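Long-range contact in diaminopimelate decarboxylase (Helicobacter pylori, PDB 2QGH), which catalyses the PLP-dependent decarboxylation of meso-diaminopimelate to L-lysine, the last step of lysine biosynthesis: residues A[199-211]-A[235-248]. Sequence-based numbering, arbitrary orientation.
Sequences PVSVHFHIGSQLL and IDLRFFDVGGGIGV. With PLP (pyridoxal-5'-phosphate), chain B; LYS (lysine), chain C.
Ser201, Val202 and His203 pair in parallel with Phe239, Phe240 and Asp241, neighbouring strands of the PLP-binding beta/alpha barrel joined through helix 213-232. Asp241 N donates to Val202 O (3.0 Å), and Phe204 N to Asp241 O. On the face of Val202 and Phe240, Val202 CG2 touches Leu237 CD1 (3.6 Å), while the Phe204 ring takes Val242 CA over one face and Phe240 CE2 at its edge. On the face of Ser201, Phe239 and Asp241, His203 turns its CD2 edge to the Asp241 carboxylate, His203 CD2 lying 3.3 Å from Asp241 CG with the two planes 69° apart; its NE2 bonds to Glu279. Asp241 OD1 also closes an Asx turn on Gly243 N (2.9 Å), fixing the start of the glycine run.

Beyond the strands, His205 reaches across with CG anti to its backbone N (chi1 -178°), which sets one face of the imidazole against PLP C3 and C4. There ND1 accepts from Gly244 N (3.1 Å) near the ring plane, which helps set the rotation of the ring. Gly245 N meets PLP O2P almost straight (3.0 Å, 178°), and Ser208 OG, also bonded to Arg282, donates to PLP O3P (2.7 Å). Farther out, the Gln209 amide pairs with both N and O of Val248. The loops that follow the two strands thus place an imidazole beside the cofactor ring and two donors on its phosphate, a site that Gly281, Arg282 and Tyr378 help complete.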
ATOM      1  N   PRO A 199      -8.349  16.019  31.953  1.00 23.32           N
ATOM      2  CA  PRO A 199      -7.231  15.084  31.796  1.00 22.52           C
ATOM      3  C   PRO A 199      -7.412  13.909  32.745  1.00 23.06           C
ATOM      4  O   PRO A 199      -7.435  14.088  33.961  1.00 25.06           O
ATOM      5  CB  PRO A 199      -6.016  15.942  32.143  1.00 22.42           C
ATOM      6  CG  PRO A 199      -6.560  16.872  33.184  1.00 21.00           C
ATOM      7  CD  PRO A 199      -7.904  17.266  32.603  1.00 21.82           C
ATOM      8  N   VAL A 200      -7.542  12.710  32.193  1.00 21.74           N
ATOM      9  CA  VAL A 200      -7.750  11.533  33.025  1.00 20.01           C
ATOM     10  C   VAL A 200      -6.755  10.410  32.761  1.00 19.66           C
ATOM     11  O   VAL A 200      -6.788   9.373  33.420  1.00 20.82           O
ATOM     12  CB  VAL A 200      -9.189  10.982  32.834  1.00 18.76           C
ATOM     13  CG1 VAL A 200     -10.195  12.064  33.155  1.00 20.59           C
ATOM     14  CG2 VAL A 200      -9.393  10.491  31.399  1.00 19.14           C
ATOM     15  N   SER A 201      -5.843  10.617  31.827  1.00 17.45           N
ATOM     16  CA  SER A 201      -4.925   9.551  31.511  1.00 17.55           C
ATOM     17  C   SER A 201      -3.588   9.997  30.948  1.00 18.35           C
ATOM     18  O   SER A 201      -3.482  11.079  30.373  1.00 20.86           O
ATOM     19  CB  SER A 201      -5.613   8.618  30.513  1.00 17.82           C
ATOM     20  OG  SER A 201      -4.692   7.738  29.904  1.00 17.52           O
ATOM     21  N   VAL A 202      -2.563   9.169  31.147  1.00 16.35           N
ATOM     22  CA  VAL A 202      -1.240   9.436  30.588  1.00 15.72           C
ATOM     23  C   VAL A 202      -1.085   8.284  29.624  1.00 15.83           C
ATOM     24  O   VAL A 202      -1.590   7.189  29.886  1.00 14.47           O
ATOM     25  CB  VAL A 202      -0.073   9.304  31.594  1.00 14.74           C
ATOM     26  CG1 VAL A 202       0.827  10.503  31.467  1.00 12.06           C
ATOM     27  CG2 VAL A 202      -0.578   9.132  33.003  1.00 17.37           C
ATOM     28  N   HIS A 203      -0.379   8.505  28.526  1.00 15.46           N
ATOM     29  CA  HIS A 203      -0.208   7.435  27.555  1.00 17.15           C
ATOM     30  C   HIS A 203       1.151   7.458  26.860  1.00 17.87           C
ATOM     31  O   HIS A 203       1.807   8.497  26.788  1.00 18.07           O
ATOM     32  CB  HIS A 203      -1.357   7.523  26.535  1.00 14.60           C
ATOM     33  CG  HIS A 203      -1.147   6.713  25.293  1.00 15.31           C
ATOM     34  ND1 HIS A 203      -0.251   7.076  24.310  1.00 14.90           N
ATOM     35  CD2 HIS A 203      -1.731   5.568  24.866  1.00 15.00           C
ATOM     36  CE1 HIS A 203      -0.293   6.193  23.331  1.00 14.15           C
ATOM     37  NE2 HIS A 203      -1.182   5.267  23.643  1.00 16.96           N
ATOM     38  N   PHE A 204       1.584   6.298  26.378  1.00 19.00           N
ATOM     39  CA  PHE A 204       2.831   6.207  25.632  1.00 19.08           C
ATOM     40  C   PHE A 204       2.843   4.955  24.767  1.00 20.47           C
ATOM     41  O   PHE A 204       2.246   3.930  25.113  1.00 20.73           O
ATOM     42  CB  PHE A 204       4.057   6.214  26.559  1.00 16.93           C
ATOM     43  CG  PHE A 204       4.275   4.924  27.315  1.00 18.16           C
ATOM     44  CD1 PHE A 204       3.898   4.810  28.652  1.00 15.26           C
ATOM     45  CD2 PHE A 204       4.888   3.831  26.698  1.00 16.20           C
ATOM     46  CE1 PHE A 204       4.132   3.633  29.358  1.00 14.37           C
ATOM     47  CE2 PHE A 204       5.121   2.657  27.398  1.00 14.35           C
ATOM     48  CZ  PHE A 204       4.742   2.558  28.736  1.00 14.14           C
ATOM     49  N   HIS A 205       3.507   5.060  23.624  1.00 19.80           N
ATOM     50  CA  HIS A 205       3.641   3.943  22.700  1.00 19.81           C
ATOM     51  C   HIS A 205       4.969   4.151  21.988  1.00 18.76           C
ATOM     52  O   HIS A 205       5.081   5.023  21.126  1.00 15.91           O
ATOM     53  CB  HIS A 205       2.501   3.930  21.684  1.00 20.60           C
ATOM     54  CG  HIS A 205       2.575   2.777  20.738  1.00 22.64           C
ATOM     55  ND1 HIS A 205       2.218   1.497  21.101  1.00 22.46           N
ATOM     56  CD2 HIS A 205       3.064   2.689  19.478  1.00 23.73           C
ATOM     57  CE1 HIS A 205       2.486   0.668  20.108  1.00 23.94           C
ATOM     58  NE2 HIS A 205       3.000   1.366  19.111  1.00 24.65           N
ATOM     59  N   ILE A 206       5.972   3.353  22.347  1.00 19.05           N
ATOM     60  CA  ILE A 206       7.307   3.508  21.773  1.00 21.18           C
ATOM     61  C   ILE A 206       7.657   2.770  20.481  1.00 22.25           C
ATOM     62  O   ILE A 206       8.728   3.013  19.910  1.00 24.08           O
ATOM     63  CB  ILE A 206       8.402   3.177  22.823  1.00 22.17           C
ATOM     64  CG1 ILE A 206       8.260   1.735  23.309  1.00 20.96           C
ATOM     65  CG2 ILE A 206       8.298   4.137  23.996  1.00 21.55           C
ATOM     66  CD1 ILE A 206       9.424   1.250  24.151  1.00 20.22           C
ATOM     67  N   GLY A 207       6.781   1.883  20.012  1.00 21.82           N
ATOM     68  CA  GLY A 207       7.071   1.163  18.783  1.00 19.52           C
ATOM     69  C   GLY A 207       6.248  -0.096  18.581  1.00 20.69           C
ATOM     70  O   GLY A 207       5.421  -0.452  19.422  1.00 17.27           O
ATOM     71  N   SER A 208       6.484  -0.773  17.459  1.00 20.43           N
ATOM     72  CA  SER A 208       5.767  -2.000  17.126  1.00 21.08           C
ATOM     73  C   SER A 208       6.726  -3.165  16.855  1.00 23.00           C
ATOM     74  O   SER A 208       7.887  -2.956  16.504  1.00 25.31           O
ATOM     75  CB  SER A 208       4.879  -1.772  15.896  1.00 19.64           C
ATOM     76  OG  SER A 208       4.079  -2.908  15.628  1.00 15.68           O
ATOM     77  N   GLN A 209       6.225  -4.387  17.015  1.00 24.15           N
ATOM     78  CA  GLN A 209       7.017  -5.593  16.795  1.00 25.28           C
ATOM     79  C   GLN A 209       8.268  -5.557  17.665  1.00 26.09           C
ATOM     80  O   GLN A 209       9.375  -5.795  17.194  1.00 27.32           O
ATOM     81  CB  GLN A 209       7.387  -5.711  15.311  1.00 25.62           C
ATOM     82  CG  GLN A 209       8.224  -6.948  14.913  1.00 25.27           C
ATOM     83  CD  GLN A 209       7.630  -8.262  15.387  1.00 26.31           C
ATOM     84  OE1 GLN A 209       6.415  -8.431  15.424  1.00 25.44           O
ATOM     85  NE2 GLN A 209       8.492  -9.209  15.738  1.00 29.02           N
ATOM     86  N   LEU A 210       8.076  -5.261  18.947  1.00 27.72           N
ATOM     87  CA  LEU A 210       9.179  -5.177  19.900  1.00 26.92           C
ATOM     88  C   LEU A 210       9.503  -6.541  20.498  1.00 27.14           C
ATOM     89  O   LEU A 210       8.612  -7.246  20.970  1.00 26.19           O
ATOM     90  CB  LEU A 210       8.825  -4.201  21.026  1.00 26.45           C
ATOM     91  CG  LEU A 210       8.369  -2.804  20.606  1.00 26.29           C
ATOM     92  CD1 LEU A 210       8.240  -1.929  21.838  1.00 25.65           C
ATOM     93  CD2 LEU A 210       9.368  -2.202  19.636  1.00 26.26           C
ATOM     94  N   LEU A 211      10.781  -6.910  20.477  1.00 28.14           N
ATOM     95  CA  LEU A 211      11.208  -8.192  21.025  1.00 28.96           C
ATOM     96  C   LEU A 211      11.963  -8.016  22.342  1.00 30.27           C
ATOM     97  O   LEU A 211      12.167  -8.982  23.080  1.00 29.34           O
ATOM     98  CB  LEU A 211      12.091  -8.942  20.026  1.00 28.20           C
ATOM     99  CG  LEU A 211      11.493  -9.526  18.734  1.00 30.57           C
ATOM    100  CD1 LEU A 211      10.324 -10.445  19.046  1.00 27.89           C
ATOM    101  CD2 LEU A 211      11.061  -8.405  17.829  1.00 32.93           C
ATOM    102  N   ILE A 235      -3.754  17.041  38.997  1.00 31.31           N
ATOM    103  CA  ILE A 235      -4.307  16.290  37.873  1.00 30.96           C
ATOM    104  C   ILE A 235      -4.833  14.932  38.337  1.00 30.10           C
ATOM    105  O   ILE A 235      -4.081  14.070  38.788  1.00 29.95           O
ATOM    106  CB  ILE A 235      -3.252  16.093  36.772  1.00 31.31           C
ATOM    107  CG1 ILE A 235      -2.719  17.461  36.333  1.00 30.69           C
ATOM    108  CG2 ILE A 235      -3.869  15.357  35.580  1.00 30.71           C
ATOM    109  CD1 ILE A 235      -1.533  17.386  35.408  1.00 32.45           C
ATOM    110  N   ASP A 236      -6.138  14.753  38.211  1.00 30.47           N
ATOM    111  CA  ASP A 236      -6.790  13.526  38.636  1.00 31.59           C
ATOM    112  C   ASP A 236      -6.730  12.362  37.631  1.00 28.98           C
ATOM    113  O   ASP A 236      -7.715  12.053  36.964  1.00 29.77           O
ATOM    114  CB  ASP A 236      -8.242  13.851  38.993  1.00 34.51           C
ATOM    115  CG  ASP A 236      -8.977  12.670  39.559  1.00 39.06           C
ATOM    116  OD1 ASP A 236      -8.396  11.967  40.415  1.00 40.85           O
ATOM    117  OD2 ASP A 236     -10.143  12.456  39.159  1.00 43.60           O
ATOM    118  N   LEU A 237      -5.574  11.712  37.543  1.00 27.21           N
ATOM    119  CA  LEU A 237      -5.386  10.585  36.628  1.00 25.22           C
ATOM    120  C   LEU A 237      -6.125   9.342  37.097  1.00 24.57           C
ATOM    121  O   LEU A 237      -6.158   9.044  38.288  1.00 23.41           O
ATOM    122  CB  LEU A 237      -3.903  10.240  36.495  1.00 22.45           C
ATOM    123  CG  LEU A 237      -2.966  11.318  35.963  1.00 23.27           C
ATOM    124  CD1 LEU A 237      -1.534  10.793  36.024  1.00 21.96           C
ATOM    125  CD2 LEU A 237      -3.356  11.706  34.544  1.00 20.91           C
ATOM    126  N   ARG A 238      -6.697   8.609  36.147  1.00 24.53           N
ATOM    127  CA  ARG A 238      -7.436   7.390  36.454  1.00 24.68           C
ATOM    128  C   ARG A 238      -6.917   6.221  35.619  1.00 22.69           C
ATOM    129  O   ARG A 238      -7.150   5.063  35.961  1.00 18.99           O
ATOM    130  CB  ARG A 238      -8.934   7.602  36.179  1.00 27.67           C
ATOM    131  CG  ARG A 238      -9.616   8.613  37.129  1.00 34.39           C
ATOM    132  CD  ARG A 238     -10.267   7.902  38.333  1.00 37.21           C
ATOM    133  NE  ARG A 238     -10.521   8.782  39.483  1.00 38.16           N
ATOM    134  CZ  ARG A 238     -11.112   8.379  40.608  1.00 36.28           C
ATOM    135  NH1 ARG A 238     -11.518   7.125  40.733  1.00 35.67           N
ATOM    136  NH2 ARG A 238     -11.267   9.215  41.621  1.00 37.64           N
ATOM    137  N   PHE A 239      -6.202   6.539  34.538  1.00 20.77           N
ATOM    138  CA  PHE A 239      -5.657   5.529  33.626  1.00 20.42           C
ATOM    139  C   PHE A 239      -4.163   5.698  33.320  1.00 19.13           C
ATOM    140  O   PHE A 239      -3.623   6.809  33.325  1.00 19.67           O
ATOM    141  CB  PHE A 239      -6.405   5.562  32.285  1.00 19.91           C
ATOM    142  CG  PHE A 239      -7.897   5.432  32.403  1.00 20.03           C
ATOM    143  CD1 PHE A 239      -8.494   4.185  32.538  1.00 20.63           C
ATOM    144  CD2 PHE A 239      -8.708   6.556  32.349  1.00 19.08           C
ATOM    145  CE1 PHE A 239      -9.879   4.061  32.611  1.00 18.50           C
ATOM    146  CE2 PHE A 239     -10.093   6.442  32.421  1.00 17.77           C
ATOM    147  CZ  PHE A 239     -10.678   5.186  32.551  1.00 17.82           C
ATOM    148  N   PHE A 240      -3.511   4.579  33.027  1.00 17.44           N
ATOM    149  CA  PHE A 240      -2.098   4.555  32.670  1.00 17.04           C
ATOM    150  C   PHE A 240      -2.053   3.660  31.424  1.00 17.22           C
ATOM    151  O   PHE A 240      -2.199   2.435  31.519  1.00 18.25           O
ATOM    152  CB  PHE A 240      -1.268   3.937  33.802  1.00 16.39           C
ATOM    153  CG  PHE A 240       0.226   4.104  33.625  1.00 15.47           C
ATOM    154  CD1 PHE A 240       0.850   5.296  33.976  1.00 13.40           C
ATOM    155  CD2 PHE A 240       1.000   3.066  33.103  1.00 13.71           C
ATOM    156  CE1 PHE A 240       2.222   5.460  33.816  1.00 14.20           C
ATOM    157  CE2 PHE A 240       2.376   3.217  32.937  1.00 14.86           C
ATOM    158  CZ  PHE A 240       2.988   4.418  33.295  1.00 15.37           C
ATOM    159  N   ASP A 241      -1.856   4.271  30.262  1.00 15.00           N
ATOM    160  CA  ASP A 241      -1.849   3.533  29.008  1.00 14.31           C
ATOM    161  C   ASP A 241      -0.459   3.242  28.452  1.00 14.23           C
ATOM    162  O   ASP A 241       0.271   4.155  28.084  1.00 14.74           O
ATOM    163  CB  ASP A 241      -2.653   4.312  27.970  1.00 16.90           C
ATOM    164  CG  ASP A 241      -3.204   3.430  26.882  1.00 17.59           C
ATOM    165  OD1 ASP A 241      -2.494   2.496  26.453  1.00 18.25           O
ATOM    166  OD2 ASP A 241      -4.347   3.679  26.451  1.00 19.69           O
ATOM    167  N   VAL A 242      -0.118   1.960  28.353  1.00 15.91           N
ATOM    168  CA  VAL A 242       1.186   1.540  27.847  1.00 17.41           C
ATOM    169  C   VAL A 242       1.216   1.263  26.340  1.00 19.26           C
ATOM    170  O   VAL A 242       2.259   0.897  25.797  1.00 17.80           O
ATOM    171  CB  VAL A 242       1.681   0.268  28.571  1.00 18.17           C
ATOM    172  CG1 VAL A 242       1.706   0.492  30.076  1.00 18.15           C
ATOM    173  CG2 VAL A 242       0.798  -0.898  28.220  1.00 17.39           C
ATOM    174  N   GLY A 243       0.078   1.442  25.669  1.00 19.97           N
ATOM    175  CA  GLY A 243       0.014   1.190  24.238  1.00 18.43           C
ATOM    176  C   GLY A 243       0.153  -0.284  23.895  1.00 19.22           C
ATOM    177  O   GLY A 243      -0.131  -1.155  24.720  1.00 19.47           O
ATOM    178  N   GLY A 244       0.574  -0.569  22.668  1.00 19.59           N
ATOM    179  CA  GLY A 244       0.766  -1.947  22.247  1.00 20.69           C
ATOM    180  C   GLY A 244       2.239  -2.147  21.953  1.00 21.87           C
ATOM    181  O   GLY A 244       3.085  -1.667  22.707  1.00 23.58           O
ATOM    182  N   GLY A 245       2.563  -2.861  20.879  1.00 21.92           N
ATOM    183  CA  GLY A 245       3.962  -3.037  20.531  1.00 20.83           C
ATOM    184  C   GLY A 245       4.625  -4.386  20.714  1.00 19.69           C
ATOM    185  O   GLY A 245       5.724  -4.588  20.211  1.00 21.39           O
ATOM    186  N   ILE A 246       3.996  -5.311  21.427  1.00 21.03           N
ATOM    187  CA  ILE A 246       4.606  -6.626  21.624  1.00 22.11           C
ATOM    188  C   ILE A 246       4.702  -7.389  20.302  1.00 22.92           C
ATOM    189  O   ILE A 246       3.693  -7.621  19.635  1.00 24.86           O
ATOM    190  CB  ILE A 246       3.811  -7.452  22.652  1.00 22.62           C
ATOM    191  CG1 ILE A 246       4.022  -6.852  24.047  1.00 21.50           C
ATOM    192  CG2 ILE A 246       4.233  -8.921  22.593  1.00 21.28           C
ATOM    193  CD1 ILE A 246       3.412  -7.655  25.183  1.00 20.36           C
ATOM    194  N   GLY A 247       5.920  -7.768  19.930  1.00 22.92           N
ATOM    195  CA  GLY A 247       6.138  -8.476  18.677  1.00 23.34           C
ATOM    196  C   GLY A 247       5.795  -9.953  18.667  1.00 24.35           C
ATOM    197  O   GLY A 247       5.647 -10.578  19.720  1.00 24.99           O
ATOM    198  N   VAL A 248       5.645 -10.516  17.469  1.00 24.74           N
ATOM    199  CA  VAL A 248       5.336 -11.935  17.342  1.00 25.16           C
ATOM    200  C   VAL A 248       6.542 -12.663  16.771  1.00 27.39           C
ATOM    201  O   VAL A 248       7.541 -12.040  16.395  1.00 27.90           O
ATOM    202  CB  VAL A 248       4.095 -12.205  16.439  1.00 25.82           C
ATOM    203  CG1 VAL A 248       2.839 -11.639  17.097  1.00 25.18           C
ATOM    204  CG2 VAL A 248       4.297 -11.606  15.057  1.00 23.48           C
TER
HETATM  205  N1  PLP B 406      -1.352   1.803  20.037  1.00 17.02           N
HETATM  206  C2  PLP B 406      -0.833   2.860  19.260  1.00 17.99           C
HETATM  207  C2A PLP B 406      -1.026   4.265  19.676  1.00 17.22           C
HETATM  208  C3  PLP B 406      -0.134   2.525  18.032  1.00 19.36           C
HETATM  209  O3  PLP B 406       0.379   3.520  17.222  1.00 21.26           O
HETATM  210  C4  PLP B 406       0.026   1.195  17.646  1.00 19.36           C
HETATM  211  C4A PLP B 406       0.982   0.974  16.526  1.00 18.04           C
HETATM  212  C5  PLP B 406      -0.505   0.152  18.418  1.00 17.41           C
HETATM  213  C6  PLP B 406      -1.185   0.464  19.657  1.00 17.69           C
HETATM  214  C5A PLP B 406      -0.623  -1.255  18.016  1.00 18.10           C
HETATM  215  O4P PLP B 406       0.613  -1.896  18.230  1.00 17.92           O
HETATM  216  P   PLP B 406       0.814  -3.308  17.896  1.00 17.17           P
HETATM  217  O1P PLP B 406       0.080  -3.912  16.659  1.00 16.63           O
HETATM  218  O2P PLP B 406       0.361  -4.059  19.224  1.00 17.77           O
HETATM  219  O3P PLP B 406       2.360  -3.461  17.624  1.00 17.91           O
HETATM  220  N   LYS C 407       2.014  -1.377   9.746  1.00 19.82           N
HETATM  221  CA  LYS C 407       3.175  -1.819  10.580  1.00 22.77           C
HETATM  222  C   LYS C 407       3.538  -3.270  10.264  1.00 23.07           C
HETATM  223  O   LYS C 407       3.023  -3.777   9.247  1.00 24.45           O
HETATM  224  CB  LYS C 407       2.835  -1.663  12.074  1.00 20.42           C
HETATM  225  CG  LYS C 407       2.641  -0.214  12.496  1.00 18.80           C
HETATM  226  CD  LYS C 407       1.963  -0.083  13.847  1.00 18.36           C
HETATM  227  CE  LYS C 407       1.818   1.392  14.215  1.00 19.60           C
HETATM  228  NZ  LYS C 407       1.008   1.657  15.452  1.00 20.66           N
HETATM  229  OXT LYS C 407       4.323  -3.881  11.023  1.00 22.80           O
HETATM  230  O   HOH W   1      -8.468  15.759  35.898  1.00 27.60           O
HETATM  231  O   HOH W   2       3.897  -5.617  17.497  1.00 18.20           O
HETATM  232  O   HOH W   3       7.780  -9.817  21.447  1.00 14.12           O